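Local coordinates for protein CheQ (Campylobacter jejuni subsp. jejuni, PDB 6A51) that is a regulator that, like CheP, controls transcription of the core chemotaxis operon cheVAW, at residues S109-L113 / I161-M165. Residues are numbered along the deposited sequence; the frame is centred on the assembly and turned at random.
Sequences SIYKL and ITESM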
ATOM      1  N   SER A 109      12.989  13.709  -3.120  1.00 45.12           N
ATOM      2  CA  SER A 109      13.383  12.973  -4.325  1.00 44.81           C
ATOM      3  C   SER A 109      12.704  11.605  -4.387  1.00 44.24           C
ATOM      4  O   SER A 109      12.328  11.146  -5.471  1.00 47.15           O
ATOM      5  CB  SER A 109      14.904  12.812  -4.398  1.00 43.25           C
ATOM      6  OG  SER A 109      15.591  14.054  -4.447  1.00 55.24           O
ATOM      7  N   ILE A 110      12.522  10.952  -3.236  1.00 39.90           N
ATOM      8  CA  ILE A 110      11.809   9.680  -3.193  1.00 33.47           C
ATOM      9  C   ILE A 110      10.394   9.833  -3.739  1.00 42.13           C
ATOM     10  O   ILE A 110       9.930   9.003  -4.531  1.00 39.25           O
ATOM     11  CB  ILE A 110      11.800   9.126  -1.760  1.00 40.03           C
ATOM     12  CG1 ILE A 110      13.175   8.589  -1.422  1.00 46.79           C
ATOM     13  CG2 ILE A 110      10.810   7.988  -1.636  1.00 33.08           C
ATOM     14  CD1 ILE A 110      13.435   7.298  -2.120  1.00 40.31           C
ATOM     15  N   TYR A 111       9.683  10.887  -3.319  1.00 37.41           N
ATOM     16  CA  TYR A 111       8.291  11.047  -3.743  1.00 35.54           C
ATOM     17  C   TYR A 111       8.177  10.892  -5.246  1.00 38.59           C
ATOM     18  O   TYR A 111       7.226  10.308  -5.780  1.00 41.59           O
ATOM     19  CB  TYR A 111       7.766  12.418  -3.319  1.00 35.18           C
ATOM     20  CG  TYR A 111       6.330  12.677  -3.725  1.00 48.86           C
ATOM     21  CD1 TYR A 111       6.003  13.033  -5.036  1.00 36.93           C
ATOM     22  CD2 TYR A 111       5.299  12.583  -2.794  1.00 50.46           C
ATOM     23  CE1 TYR A 111       4.700  13.266  -5.406  1.00 49.79           C
ATOM     24  CE2 TYR A 111       3.986  12.822  -3.159  1.00 55.30           C
ATOM     25  CZ  TYR A 111       3.698  13.161  -4.469  1.00 52.99           C
ATOM     26  OH  TYR A 111       2.403  13.398  -4.843  1.00 56.36           O
ATOM     27  N   LYS A 112       9.169  11.376  -5.934  1.00 36.00           N
ATOM     28  CA  LYS A 112       9.129  11.474  -7.368  1.00 42.21           C
ATOM     29  C   LYS A 112       9.362  10.140  -8.063  1.00 34.11           C
ATOM     30  O   LYS A 112       8.879   9.947  -9.181  1.00 40.67           O
ATOM     31  CB  LYS A 112      10.162  12.512  -7.749  1.00 48.93           C
ATOM     32  CG  LYS A 112      10.875  12.215  -8.964  1.00 81.65           C
ATOM     33  CD  LYS A 112      10.252  13.146  -9.951  1.00108.67           C
ATOM     34  CE  LYS A 112      11.051  13.223 -11.219  1.00108.02           C
ATOM     35  NZ  LYS A 112      10.299  13.866 -12.336  1.00 98.56           N
ATOM     36  N   LEU A 113      10.066   9.215  -7.417  1.00 43.83           N
ATOM     37  CA  LEU A 113      10.233   7.851  -7.907  1.00 18.90           C
ATOM     38  C   LEU A 113       8.990   6.981  -7.737  1.00 35.11           C
ATOM     39  O   LEU A 113       8.981   5.844  -8.233  1.00 37.57           O
ATOM     40  CB  LEU A 113      11.376   7.176  -7.155  1.00 26.74           C
ATOM     41  CG  LEU A 113      12.724   7.881  -7.234  1.00 29.65           C
ATOM     42  CD1 LEU A 113      13.683   7.152  -6.357  1.00 24.72           C
ATOM     43  CD2 LEU A 113      13.243   7.892  -8.678  1.00 28.51           C
ATOM     44  N   ILE A 161      19.325   5.189  -4.902  1.00 21.39           N
ATOM     45  CA  ILE A 161      18.268   5.669  -5.787  1.00 25.11           C
ATOM     46  C   ILE A 161      18.128   7.176  -5.779  1.00 23.23           C
ATOM     47  O   ILE A 161      17.297   7.710  -6.524  1.00 36.13           O
ATOM     48  CB  ILE A 161      16.923   5.022  -5.433  1.00 35.42           C
ATOM     49  CG1 ILE A 161      16.529   5.417  -4.007  1.00 25.26           C
ATOM     50  CG2 ILE A 161      17.009   3.507  -5.593  1.00 21.91           C
ATOM     51  CD1 ILE A 161      15.250   4.733  -3.551  1.00 25.16           C
ATOM     52  N   THR A 162      18.920   7.876  -4.974  1.00 26.16           N
ATOM     53  CA  THR A 162      18.797   9.306  -4.719  1.00 24.58           C
ATOM     54  C   THR A 162      20.170   9.781  -4.289  1.00 32.65           C
ATOM     55  O   THR A 162      20.996   8.982  -3.845  1.00 28.56           O
ATOM     56  CB  THR A 162      17.737   9.568  -3.642  1.00 26.93           C
ATOM     57  OG1 THR A 162      16.451   9.647  -4.265  1.00 34.30           O
ATOM     58  CG2 THR A 162      18.012  10.815  -2.808  1.00 39.81           C
ATOM     59  N   GLU A 163      20.429  11.076  -4.468  1.00 40.16           N
ATOM     60  CA  GLU A 163      21.645  11.688  -3.938  1.00 37.96           C
ATOM     61  C   GLU A 163      21.976  11.173  -2.539  1.00 40.03           C
ATOM     62  O   GLU A 163      23.143  10.945  -2.220  1.00 35.82           O
ATOM     63  CB  GLU A 163      21.488  13.205  -3.923  1.00 31.83           C
ATOM     64  CG  GLU A 163      22.767  13.948  -4.202  1.00 65.44           C
ATOM     65  CD  GLU A 163      22.551  15.180  -5.078  1.00 91.04           C
ATOM     66  OE1 GLU A 163      23.208  15.263  -6.152  1.00 67.56           O
ATOM     67  OE2 GLU A 163      21.729  16.053  -4.694  1.00 77.35           O
ATOM     68  N   SER A 164      20.948  10.923  -1.722  1.00 41.87           N
ATOM     69  CA  SER A 164      21.125  10.580  -0.319  1.00 37.47           C
ATOM     70  C   SER A 164      20.451   9.283   0.152  1.00 51.72           C
ATOM     71  O   SER A 164      20.697   8.880   1.295  1.00 36.31           O
ATOM     72  CB  SER A 164      20.587  11.721   0.550  1.00 35.95           C
ATOM     73  OG  SER A 164      19.203  11.899   0.259  1.00 46.63           O
ATOM     74  N   MET A 165      19.589   8.637  -0.641  1.00 32.39           N
ATOM     75  CA  MET A 165      18.824   7.499  -0.137  1.00 32.04           C
ATOM     76  C   MET A 165      19.306   6.190  -0.746  1.00 34.58           C
ATOM     77  O   MET A 165      19.613   6.117  -1.940  1.00 38.47           O
ATOM     78  CB  MET A 165      17.323   7.645  -0.412  1.00 38.14           C
ATOM     79  CG  MET A 165      16.689   8.886   0.171  1.00 53.55           C
ATOM     80  SD  MET A 165      16.747   8.941   1.971  1.00 50.59           S
ATOM     81  CE  MET A 165      15.473   7.797   2.458  1.00 46.79           C
TER
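I110 lays its CD1 over the end of I161, CD1 to CD1 at 3.5 Å, the two side chains crossing at a slant. Further back along the same branch, I110 CG1 meets M165 CG at 3.9 Å, the I110 and M165 side chains crossing at about a right angle. With CG1 beside the backbone N (chi1 -74°) and chi2 also near -74°, CD1 swings toward the 161-165 loop. L97 touches both I110 and M165. One helical turn on, L113 sends CD1 to I161: it lies 4.0 Å from I161 CB and 3.7 Å from the carbonyl oxygen, I161 O. I161 thus meets two side chains of the short helix 109-113; it also packs on F130, F133 and L134 of helix 127-134, where L113 shares F133. At the more open margin, T162 OG1 lies 3.5 Å from S109 CB, a van der Waals touch; the hydroxyl makes a weak 3.1 Å hydrogen bond to I161 O within its own turn. That turn links strands 159-160 and 165-169, shut by I161 N bonding to M165 O at 3.1 Å; next to M165, the C147-C166 disulfide ties strand 165-169 to the residue following strand 142-146. No hydrogen bond spans the two segments, so this seam rests mainly on van der Waals contact between apolar side chains.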